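Local coordinates for Box C/D snoRNA protein 1 (Saccharomyces cerevisiae, PDB 6THL) that is required for box C/D snoRNA accumulation and so for snoRNA processing, transport to the nucleolus and ribosome biogenesis, at residues 15-26 with 155-165; 136-144 with 175-183. All blocks are in the same frame, centred on the assembly; numbering follows the deposited sequence.

Contact 1. Residues 15-26 with 155-165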
loop_
_atom_site.group_PDB
_atom_site.type_symbol
_atom_site.label_atom_id
_atom_site.label_comp_id
_atom_site.label_asym_id
_atom_site.label_seq_id
_atom_site.Cartn_x
_atom_site.Cartn_y
_atom_site.Cartn_z
ATOM N N VAL B 15 -15.295 -0.198 -26.529
ATOM C CA VAL B 15 -13.979 -0.060 -25.937
ATOM C C VAL B 15 -13.286 -1.386 -25.804
ATOM O O VAL B 15 -13.884 -2.366 -25.296
ATOM C CB VAL B 15 -14.045 0.545 -24.538
ATOM C CG1 VAL B 15 -12.676 0.469 -23.883
ATOM C CG2 VAL B 15 -14.513 1.986 -24.630
ATOM N N ASN B 16 -12.025 -1.397 -26.241
ATOM C CA ASN B 16 -11.226 -2.600 -26.157
ATOM C C ASN B 16 -10.493 -2.684 -24.811
ATOM O O ASN B 16 -9.501 -1.960 -24.614
ATOM C CB ASN B 16 -10.235 -2.661 -27.308
ATOM C CG ASN B 16 -9.281 -3.825 -27.169
ATOM O OD1 ASN B 16 -9.650 -4.994 -27.336
ATOM N ND2 ASN B 16 -8.048 -3.515 -26.850
ATOM N N CYS B 17 -10.960 -3.567 -23.902
ATOM C CA CYS B 17 -10.478 -3.569 -22.479
ATOM C C CYS B 17 -9.513 -4.673 -22.132
ATOM O O CYS B 17 -9.888 -5.821 -22.129
ATOM C CB CYS B 17 -11.645 -3.610 -21.500
ATOM S SG CYS B 17 -12.831 -2.365 -21.951
ATOM N N LEU B 18 -8.270 -4.336 -21.822
ATOM C CA LEU B 18 -7.313 -5.363 -21.398
ATOM C C LEU B 18 -7.522 -5.677 -19.925
ATOM O O LEU B 18 -7.603 -4.788 -19.072
ATOM C CB LEU B 18 -5.863 -4.956 -21.652
ATOM C CG LEU B 18 -5.574 -4.635 -23.104
ATOM C CD1 LEU B 18 -4.121 -4.233 -23.301
ATOM C CD2 LEU B 18 -5.936 -5.842 -23.931
ATOM N N MET B 19 -7.617 -6.969 -19.666
ATOM C CA MET B 19 -7.988 -7.473 -18.377
ATOM C C MET B 19 -6.763 -8.150 -17.773
ATOM O O MET B 19 -6.126 -9.016 -18.377
ATOM C CB MET B 19 -9.187 -8.418 -18.528
ATOM C CG MET B 19 -10.420 -7.678 -19.041
ATOM S SD MET B 19 -11.147 -6.632 -17.746
ATOM C CE MET B 19 -11.471 -5.151 -18.670
ATOM N N LEU B 20 -6.417 -7.714 -16.574
ATOM C CA LEU B 20 -5.283 -8.242 -15.880
ATOM C C LEU B 20 -5.745 -9.468 -15.103
ATOM O O LEU B 20 -6.952 -9.616 -14.827
ATOM C CB LEU B 20 -4.765 -7.129 -14.980
ATOM C CG LEU B 20 -4.238 -5.899 -15.761
ATOM C CD1 LEU B 20 -3.812 -4.765 -14.829
ATOM C CD2 LEU B 20 -3.079 -6.264 -16.709
ATOM N N PRO B 21 -4.816 -10.360 -14.730
ATOM C CA PRO B 21 -5.183 -11.374 -13.719
ATOM C C PRO B 21 -5.712 -10.706 -12.461
ATOM O O PRO B 21 -5.249 -9.642 -12.057
ATOM C CB PRO B 21 -3.889 -12.103 -13.409
ATOM C CG PRO B 21 -2.827 -11.488 -14.240
ATOM C CD PRO B 21 -3.365 -10.257 -14.919
ATOM N N LYS B 22 -6.713 -11.342 -11.884
ATOM C CA LYS B 22 -7.555 -10.763 -10.822
ATOM C C LYS B 22 -6.778 -10.411 -9.534
ATOM O O LYS B 22 -7.101 -9.434 -8.816
ATOM C CB LYS B 22 -8.728 -11.735 -10.528
ATOM C CG LYS B 22 -9.939 -11.607 -11.473
ATOM C CD LYS B 22 -10.373 -12.934 -12.116
ATOM C CE LYS B 22 -11.228 -12.719 -13.379
ATOM N NZ LYS B 22 -11.575 -13.989 -14.093
ATOM N N GLY B 23 -5.734 -11.200 -9.269
ATOM C CA GLY B 23 -4.807 -10.909 -8.182
ATOM C C GLY B 23 -4.261 -9.495 -8.229
ATOM O O GLY B 23 -3.860 -8.978 -7.206
ATOM N N MET B 24 -4.254 -8.859 -9.405
ATOM C CA MET B 24 -3.544 -7.607 -9.559
ATOM C C MET B 24 -4.363 -6.518 -8.908
ATOM O O MET B 24 -5.575 -6.531 -8.991
ATOM C CB MET B 24 -3.270 -7.292 -11.030
ATOM C CG MET B 24 -2.350 -8.277 -11.729
ATOM S SD MET B 24 -0.656 -8.228 -11.121
ATOM C CE MET B 24 -0.207 -9.903 -11.543
ATOM N N GLN B 25 -3.678 -5.606 -8.226
ATOM C CA GLN B 25 -4.326 -4.541 -7.500
ATOM C C GLN B 25 -5.346 -3.850 -8.415
ATOM O O GLN B 25 -6.510 -3.674 -8.039
ATOM C CB GLN B 25 -3.270 -3.563 -6.957
ATOM C CG GLN B 25 -3.869 -2.488 -6.076
ATOM C CD GLN B 25 -2.931 -1.946 -5.021
ATOM O OE1 GLN B 25 -2.613 -2.639 -4.060
ATOM N NE2 GLN B 25 -2.517 -0.686 -5.169
ATOM N N ARG B 26 -4.925 -3.518 -9.640
ATOM C CA ARG B 26 -5.757 -2.773 -10.574
ATOM C C ARG B 26 -7.026 -3.546 -10.845
ATOM O O ARG B 26 -8.119 -2.964 -10.946
ATOM C CB ARG B 26 -5.053 -2.466 -11.902
ATOM C CG ARG B 26 -5.916 -1.663 -12.883
ATOM C CD ARG B 26 -5.135 -0.914 -13.976
ATOM N NE ARG B 26 -6.039 -0.006 -14.682
ATOM C CZ ARG B 26 -6.109 1.313 -14.522
ATOM N NH1 ARG B 26 -5.245 1.950 -13.761
ATOM N NH2 ARG B 26 -7.030 2.012 -15.202
ATOM N N LEU B 155 -14.211 7.069 -25.789
ATOM C CA LEU B 155 -13.525 5.832 -25.516
ATOM C C LEU B 155 -13.773 4.808 -26.601
ATOM O O LEU B 155 -13.047 3.821 -26.673
ATOM C CB LEU B 155 -13.929 5.290 -24.122
ATOM C CG LEU B 155 -13.382 5.981 -22.836
ATOM C CD1 LEU B 155 -14.042 5.487 -21.556
ATOM C CD2 LEU B 155 -11.877 5.809 -22.699
ATOM N N LYS B 156 -14.735 5.062 -27.492
ATOM C CA LYS B 156 -15.300 3.990 -28.332
ATOM C C LYS B 156 -14.289 3.086 -29.044
ATOM O O LYS B 156 -14.321 1.865 -28.868
ATOM C CB LYS B 156 -16.302 4.526 -29.341
ATOM C CG LYS B 156 -17.087 3.427 -30.045
ATOM C CD LYS B 156 -17.999 4.028 -31.104
ATOM C CE LYS B 156 -18.879 2.993 -31.791
ATOM N NZ LYS B 156 -19.732 3.635 -32.828
ATOM N N ASN B 157 -13.397 3.649 -29.843
ATOM C CA ASN B 157 -12.458 2.802 -30.579
ATOM C C ASN B 157 -11.077 3.004 -29.975
ATOM O O ASN B 157 -10.148 3.367 -30.674
ATOM C CB ASN B 157 -12.515 3.175 -32.074
ATOM C CG ASN B 157 -12.179 2.011 -33.001
ATOM O OD1 ASN B 157 -12.650 0.891 -32.816
ATOM N ND2 ASN B 157 -11.393 2.292 -34.034
ATOM N N THR B 158 -10.963 2.840 -28.656
ATOM C CA THR B 158 -9.669 2.929 -27.953
ATOM C C THR B 158 -9.352 1.619 -27.291
ATOM O O THR B 158 -10.093 0.637 -27.370
ATOM C CB THR B 158 -9.655 3.955 -26.794
ATOM O OG1 THR B 158 -10.840 3.792 -26.002
ATOM C CG2 THR B 158 -9.520 5.399 -27.290
ATOM N N THR B 159 -8.236 1.623 -26.593
ATOM C CA THR B 159 -7.961 0.566 -25.646
ATOM C C THR B 159 -7.694 1.139 -24.257
ATOM O O THR B 159 -7.077 2.225 -24.129
ATOM C CB THR B 159 -6.819 -0.309 -26.182
ATOM O OG1 THR B 159 -7.327 -1.046 -27.301
ATOM C CG2 THR B 159 -6.257 -1.286 -25.112
ATOM N N VAL B 160 -8.206 0.438 -23.226
ATOM C CA VAL B 160 -7.830 0.753 -21.841
ATOM C C VAL B 160 -7.235 -0.427 -21.155
ATOM O O VAL B 160 -7.476 -1.560 -21.524
ATOM C CB VAL B 160 -9.000 1.253 -21.010
ATOM C CG1 VAL B 160 -9.361 2.677 -21.431
ATOM C CG2 VAL B 160 -10.183 0.298 -21.115
ATOM N N ILE B 161 -6.410 -0.170 -20.163
ATOM C CA ILE B 161 -6.016 -1.241 -19.274
ATOM C C ILE B 161 -7.053 -1.241 -18.165
ATOM O O ILE B 161 -7.073 -0.373 -17.260
ATOM C CB ILE B 161 -4.602 -1.078 -18.749
ATOM C CG1 ILE B 161 -3.651 -1.463 -19.872
ATOM C CG2 ILE B 161 -4.389 -2.026 -17.574
ATOM C CD1 ILE B 161 -2.253 -0.973 -19.684
ATOM N N GLU B 162 -7.969 -2.189 -18.311
ATOM C CA GLU B 162 -9.103 -2.362 -17.404
ATOM C C GLU B 162 -10.140 -1.236 -17.524
ATOM O O GLU B 162 -11.360 -1.470 -17.443
ATOM C CB GLU B 162 -8.632 -2.529 -15.936
ATOM C CG GLU B 162 -7.739 -3.735 -15.675
ATOM C CD GLU B 162 -8.484 -5.002 -15.319
ATOM O OE1 GLU B 162 -7.871 -6.085 -15.433
ATOM O OE2 GLU B 162 -9.654 -4.936 -14.907
ATOM N N PHE B 163 -9.668 -0.018 -17.700
ATOM C CA PHE B 163 -10.523 1.136 -17.528
ATOM C C PHE B 163 -9.638 2.356 -17.669
ATOM O O PHE B 163 -8.469 2.351 -17.234
ATOM C CB PHE B 163 -11.300 1.151 -16.160
ATOM C CG PHE B 163 -10.429 1.361 -14.915
ATOM C CD1 PHE B 163 -10.297 2.592 -14.349
ATOM C CD2 PHE B 163 -9.772 0.302 -14.312
ATOM C CE1 PHE B 163 -9.514 2.777 -13.220
ATOM C CE2 PHE B 163 -8.983 0.479 -13.191
ATOM C CZ PHE B 163 -8.865 1.717 -12.635
ATOM N N PRO B 164 -10.189 3.404 -18.271
ATOM C CA PRO B 164 -9.431 4.607 -18.564
ATOM C C PRO B 164 -8.633 5.148 -17.388
ATOM O O PRO B 164 -9.099 5.139 -16.246
ATOM C CB PRO B 164 -10.521 5.622 -18.947
ATOM C CG PRO B 164 -11.798 5.046 -18.428
ATOM C CD PRO B 164 -11.623 3.574 -18.562
ATOM N N THR B 165 -7.433 5.603 -17.693
ATOM C CA THR B 165 -6.679 6.453 -16.802
ATOM C C THR B 165 -6.692 7.835 -17.495
ATOM O O THR B 165 -6.674 7.895 -18.728
ATOM C CB THR B 165 -5.257 5.886 -16.645
ATOM O OG1 THR B 165 -5.337 4.519 -16.189
ATOM C CG2 THR B 165 -4.429 6.723 -15.707
#
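The carbonyl O of I161 is gripped by the guanidinium of R26. NE of R26 sits 2.8 Å from this O and lies well above the carbonyl plane. NH2 of R26 adds a weak bond to the same I161 O at 3.2 Å. The R26 chain is extended, with CG anti to the backbone N (chi1 -179°), and this carries the head across to F163. There the guanidinium lies flat on the F163 ring, centres 3.6 Å apart and planes at 15°. NH2 is over the middle of the ring, a cation-pi stack. NH1 reaches E46 in a salt bridge, and NE has an acidic partner on the neighbouring protein chain.

Strands 15-18 and 159-161 run parallel beside this site. L18 N bonds V160 O at 2.9 Å, and N16 is held by T158 O and V160 N. ND2 of N16 lies alongside T159 and gives a bond to its OG1 at 2.6 Å. V160 CG2, on the face it shares with C17, meets V15 CG1 at 3.7 Å. Past the strands, the E162 chain bends at chi2 (-89°) and turns OE1 to L20 N, while OE2 takes N30. L20 CD1 packs on I161 CG2 at 3.9 Å.

Within this BCD1 domain, a largely buried arginine is thus met by a ring face, carbonyls and carboxylates, which would probably keep it charged.

Contact 2. Residues 136-144 with 175-183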
loop_
_atom_site.group_PDB
_atom_site.type_symbol
_atom_site.label_atom_id
_atom_site.label_comp_id
_atom_site.label_asym_id
_atom_site.label_seq_id
_atom_site.Cartn_x
_atom_site.Cartn_y
_atom_site.Cartn_z
ATOM N N MET B 136 0.324 -4.730 -22.069
ATOM C CA MET B 136 1.416 -3.791 -21.815
ATOM C C MET B 136 1.005 -2.351 -21.589
ATOM O O MET B 136 0.378 -1.749 -22.450
ATOM C CB MET B 136 2.404 -3.861 -22.988
ATOM C CG MET B 136 3.700 -3.096 -22.781
ATOM S SD MET B 136 5.142 -3.908 -23.517
ATOM C CE MET B 136 4.876 -3.793 -25.298
ATOM N N ASP B 137 1.408 -1.803 -20.435
ATOM C CA ASP B 137 1.260 -0.366 -20.055
ATOM C C ASP B 137 1.818 0.584 -21.154
ATOM O O ASP B 137 2.535 0.143 -22.027
ATOM C CB ASP B 137 2.035 -0.198 -18.738
ATOM C CG ASP B 137 1.733 1.101 -17.958
ATOM O OD1 ASP B 137 0.997 2.006 -18.398
ATOM O OD2 ASP B 137 2.292 1.199 -16.842
ATOM N N SER B 138 1.483 1.866 -21.119
ATOM C CA SER B 138 1.980 2.835 -22.093
ATOM C C SER B 138 2.310 4.217 -21.488
ATOM O O SER B 138 1.802 4.613 -20.434
ATOM C CB SER B 138 0.963 3.008 -23.228
ATOM O OG SER B 138 1.303 4.100 -24.086
ATOM N N LYS B 139 3.197 4.942 -22.153
ATOM C CA LYS B 139 3.531 6.291 -21.739
ATOM C C LYS B 139 3.340 7.247 -22.914
ATOM O O LYS B 139 3.839 8.377 -22.904
ATOM C CB LYS B 139 4.948 6.312 -21.188
ATOM C CG LYS B 139 5.113 5.296 -20.076
ATOM C CD LYS B 139 6.285 5.551 -19.170
ATOM C CE LYS B 139 6.587 4.285 -18.389
ATOM N NZ LYS B 139 7.679 4.472 -17.389
ATOM N N LYS B 140 2.583 6.779 -23.906
ATOM C CA LYS B 140 2.216 7.560 -25.056
ATOM C C LYS B 140 0.843 8.067 -24.749
ATOM O O LYS B 140 -0.076 7.274 -24.568
ATOM C CB LYS B 140 2.128 6.686 -26.329
ATOM C CG LYS B 140 3.405 5.980 -26.779
ATOM C CD LYS B 140 4.555 6.929 -26.978
ATOM C CE LYS B 140 5.781 6.144 -27.361
ATOM N NZ LYS B 140 6.995 6.805 -26.814
ATOM N N LEU B 141 0.688 9.380 -24.720
ATOM C CA LEU B 141 -0.605 9.973 -24.402
ATOM C C LEU B 141 -1.196 10.659 -25.626
ATOM O O LEU B 141 -0.458 11.099 -26.518
ATOM C CB LEU B 141 -0.469 10.950 -23.231
ATOM C CG LEU B 141 0.298 10.328 -22.048
ATOM C CD1 LEU B 141 0.524 11.378 -20.973
ATOM C CD2 LEU B 141 -0.411 9.093 -21.474
ATOM N N VAL B 142 -2.534 10.679 -25.672
ATOM C CA VAL B 142 -3.320 11.535 -26.579
ATOM C C VAL B 142 -4.230 12.432 -25.736
ATOM O O VAL B 142 -5.043 11.965 -24.934
ATOM C CB VAL B 142 -4.178 10.755 -27.605
ATOM C CG1 VAL B 142 -3.328 10.270 -28.771
ATOM C CG2 VAL B 142 -4.923 9.585 -26.969
ATOM N N GLU B 143 -4.020 13.733 -25.874
ATOM C CA GLU B 143 -4.986 14.754 -25.470
ATOM C C GLU B 143 -6.382 14.434 -25.986
ATOM O O GLU B 143 -6.518 13.956 -27.101
ATOM C CB GLU B 143 -4.538 16.071 -26.070
ATOM C CG GLU B 143 -5.552 17.183 -26.019
ATOM C CD GLU B 143 -4.858 18.506 -25.926
ATOM O OE1 GLU B 143 -3.682 18.569 -26.361
ATOM O OE2 GLU B 143 -5.475 19.444 -25.397
ATOM N N LEU B 144 -7.423 14.667 -25.195
ATOM C CA LEU B 144 -8.755 14.436 -25.731
ATOM C C LEU B 144 -9.728 15.556 -25.448
ATOM O O LEU B 144 -9.562 16.329 -24.505
ATOM C CB LEU B 144 -9.308 13.060 -25.370
ATOM C CG LEU B 144 -9.073 12.596 -23.959
ATOM C CD1 LEU B 144 -9.861 13.489 -23.032
ATOM C CD2 LEU B 144 -9.488 11.142 -23.832
ATOM N N LEU B 175 3.007 16.934 -16.919
ATOM C CA LEU B 175 2.765 15.493 -16.983
ATOM C C LEU B 175 3.988 14.744 -16.434
ATOM O O LEU B 175 5.098 15.233 -16.518
ATOM C CB LEU B 175 2.518 15.044 -18.428
ATOM C CG LEU B 175 1.218 15.413 -19.156
ATOM C CD1 LEU B 175 1.422 15.352 -20.667
ATOM C CD2 LEU B 175 0.068 14.511 -18.739
ATOM N N PRO B 176 3.792 13.548 -15.871
ATOM C CA PRO B 176 4.953 12.796 -15.355
ATOM C C PRO B 176 6.044 12.558 -16.416
ATOM O O PRO B 176 5.748 12.599 -17.613
ATOM C CB PRO B 176 4.344 11.471 -14.901
ATOM C CG PRO B 176 2.956 11.445 -15.452
ATOM C CD PRO B 176 2.519 12.860 -15.610
ATOM N N GLU B 177 7.285 12.324 -15.980
ATOM C CA GLU B 177 8.423 12.173 -16.915
ATOM C C GLU B 177 8.430 10.773 -17.422
ATOM O O GLU B 177 8.037 9.870 -16.708
ATOM C CB GLU B 177 9.791 12.568 -16.287
ATOM C CG GLU B 177 10.602 11.503 -15.537
ATOM C CD GLU B 177 11.964 12.024 -15.044
ATOM O OE1 GLU B 177 12.813 11.214 -14.641
ATOM O OE2 GLU B 177 12.218 13.247 -15.051
ATOM N N GLY B 178 8.867 10.587 -18.658
ATOM C CA GLY B 178 8.673 9.306 -19.356
ATOM C C GLY B 178 7.441 9.356 -20.247
ATOM O O GLY B 178 7.434 8.756 -21.314
ATOM N N TYR B 179 6.403 10.076 -19.809
ATOM C CA TYR B 179 5.179 10.276 -20.599
ATOM C C TYR B 179 5.410 11.281 -21.719
ATOM O O TYR B 179 5.973 12.349 -21.500
ATOM C CB TYR B 179 3.986 10.697 -19.702
ATOM C CG TYR B 179 3.554 9.533 -18.856
ATOM C CD1 TYR B 179 4.310 9.171 -17.758
ATOM C CD2 TYR B 179 2.458 8.730 -19.207
ATOM C CE1 TYR B 179 3.985 8.075 -17.005
ATOM C CE2 TYR B 179 2.136 7.618 -18.455
ATOM C CZ TYR B 179 2.922 7.311 -17.352
ATOM O OH TYR B 179 2.705 6.262 -16.526
ATOM N N GLU B 180 4.973 10.915 -22.920
ATOM C CA GLU B 180 5.131 11.742 -24.101
ATOM C C GLU B 180 3.790 11.834 -24.837
ATOM O O GLU B 180 3.168 10.811 -25.103
ATOM C CB GLU B 180 6.175 11.101 -24.995
ATOM C CG GLU B 180 6.423 11.825 -26.309
ATOM C CD GLU B 180 6.261 10.902 -27.498
ATOM O OE1 GLU B 180 6.863 9.798 -27.488
ATOM O OE2 GLU B 180 5.509 11.280 -28.429
ATOM N N VAL B 181 3.352 13.054 -25.159
ATOM C CA VAL B 181 2.092 13.274 -25.875
ATOM C C VAL B 181 2.283 13.354 -27.369
ATOM O O VAL B 181 3.205 14.010 -27.830
ATOM C CB VAL B 181 1.463 14.621 -25.522
ATOM C CG1 VAL B 181 0.138 14.745 -26.270
ATOM C CG2 VAL B 181 1.337 14.810 -23.998
ATOM N N LEU B 182 1.362 12.743 -28.105
ATOM C CA LEU B 182 1.377 12.674 -29.564
ATOM C C LEU B 182 0.355 13.640 -30.151
ATOM O O LEU B 182 -0.830 13.521 -29.845
ATOM C CB LEU B 182 0.992 11.254 -30.017
ATOM C CG LEU B 182 2.076 10.151 -30.058
ATOM C CD1 LEU B 182 1.510 8.733 -29.924
ATOM C CD2 LEU B 182 2.903 10.252 -31.339
ATOM N N HIS B 183 0.800 14.558 -31.021
ATOM C CA HIS B 183 -0.110 15.459 -31.794
ATOM C C HIS B 183 -0.051 15.186 -33.289
ATOM O O HIS B 183 -0.451 14.121 -33.739
ATOM C CB HIS B 183 0.246 16.927 -31.578
ATOM C CG HIS B 183 0.689 17.246 -30.186
ATOM N ND1 HIS B 183 -0.196 17.591 -29.190
ATOM C CD2 HIS B 183 1.922 17.274 -29.624
ATOM C CE1 HIS B 183 0.468 17.819 -28.073
ATOM N NE2 HIS B 183 1.756 17.632 -28.307
#
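K139 crosses Y179 at about a right angle, its aliphatic chain laid over one face of the ring. CB of K139 stands 4.1 Å from the centroid of the Y179 ring, close to the ring normal, in a CH-pi contact. CG and CD run on above the same face. Y179 holds its CG anti to the carbonyl carbon (chi1 -71°), which turns the ring back along the 138-141 backbone. L141 comes to the ring edge instead. Its CD2 is 3.7 Å from Y179 CD2, near the ring plane. CD1 of L141 also lies against the CB and CD2 side of Y179 and reaches on to L175 CD2 at 3.9 Å. The ring of F167, on strand 165-169, also meets Y179. An alanine at Y179 would take away the ring and is likely to leave the K139 chain unsupported and a gap beside L141.

These side chains flank a parallel pair, strand 140-143 with the short strand 180-181, in the branched mixed sheet of this chain. The other side of 140-143 pairs with strand 122-126. E180 N bonds K139 O at 2.8 Å, and L141 uses both its N and O, to E180 O and to L182 N. A type II turn, P176 to Y179, leads into the pair. G178 takes the third position, at backbone angles where a CB would press on the carbonyl O of E177. L141 and V181 share the buried face. K140 and E180 share the exposed one, where the K140 chain bends and NZ forms a salt bridge to E180 OE1 at 3.1 Å.

In the fold
From the N terminus, residues 15-26 come first; their strand 15-18 lies in the small sheet beside 11-12. Their partner, 155-165, lies far on, so contact 1 closes a loop of 128 residues. That loop holds strands 40-49, 62-70, 122-126 and 140-143. Contact 2 opens within it, at 136-144, and closes only after 165, at 175-183, near the C-terminal end of the model. The two contacts therefore cross. Strand 165-169 starts at the last residue of contact 1 and joins the large sheet between 40-49 and 122-126. It links the small sheet to the strands of contact 2. The centres are about 16 Å apart, yet I161 CD1 touches D137 CA at 3.6 Å.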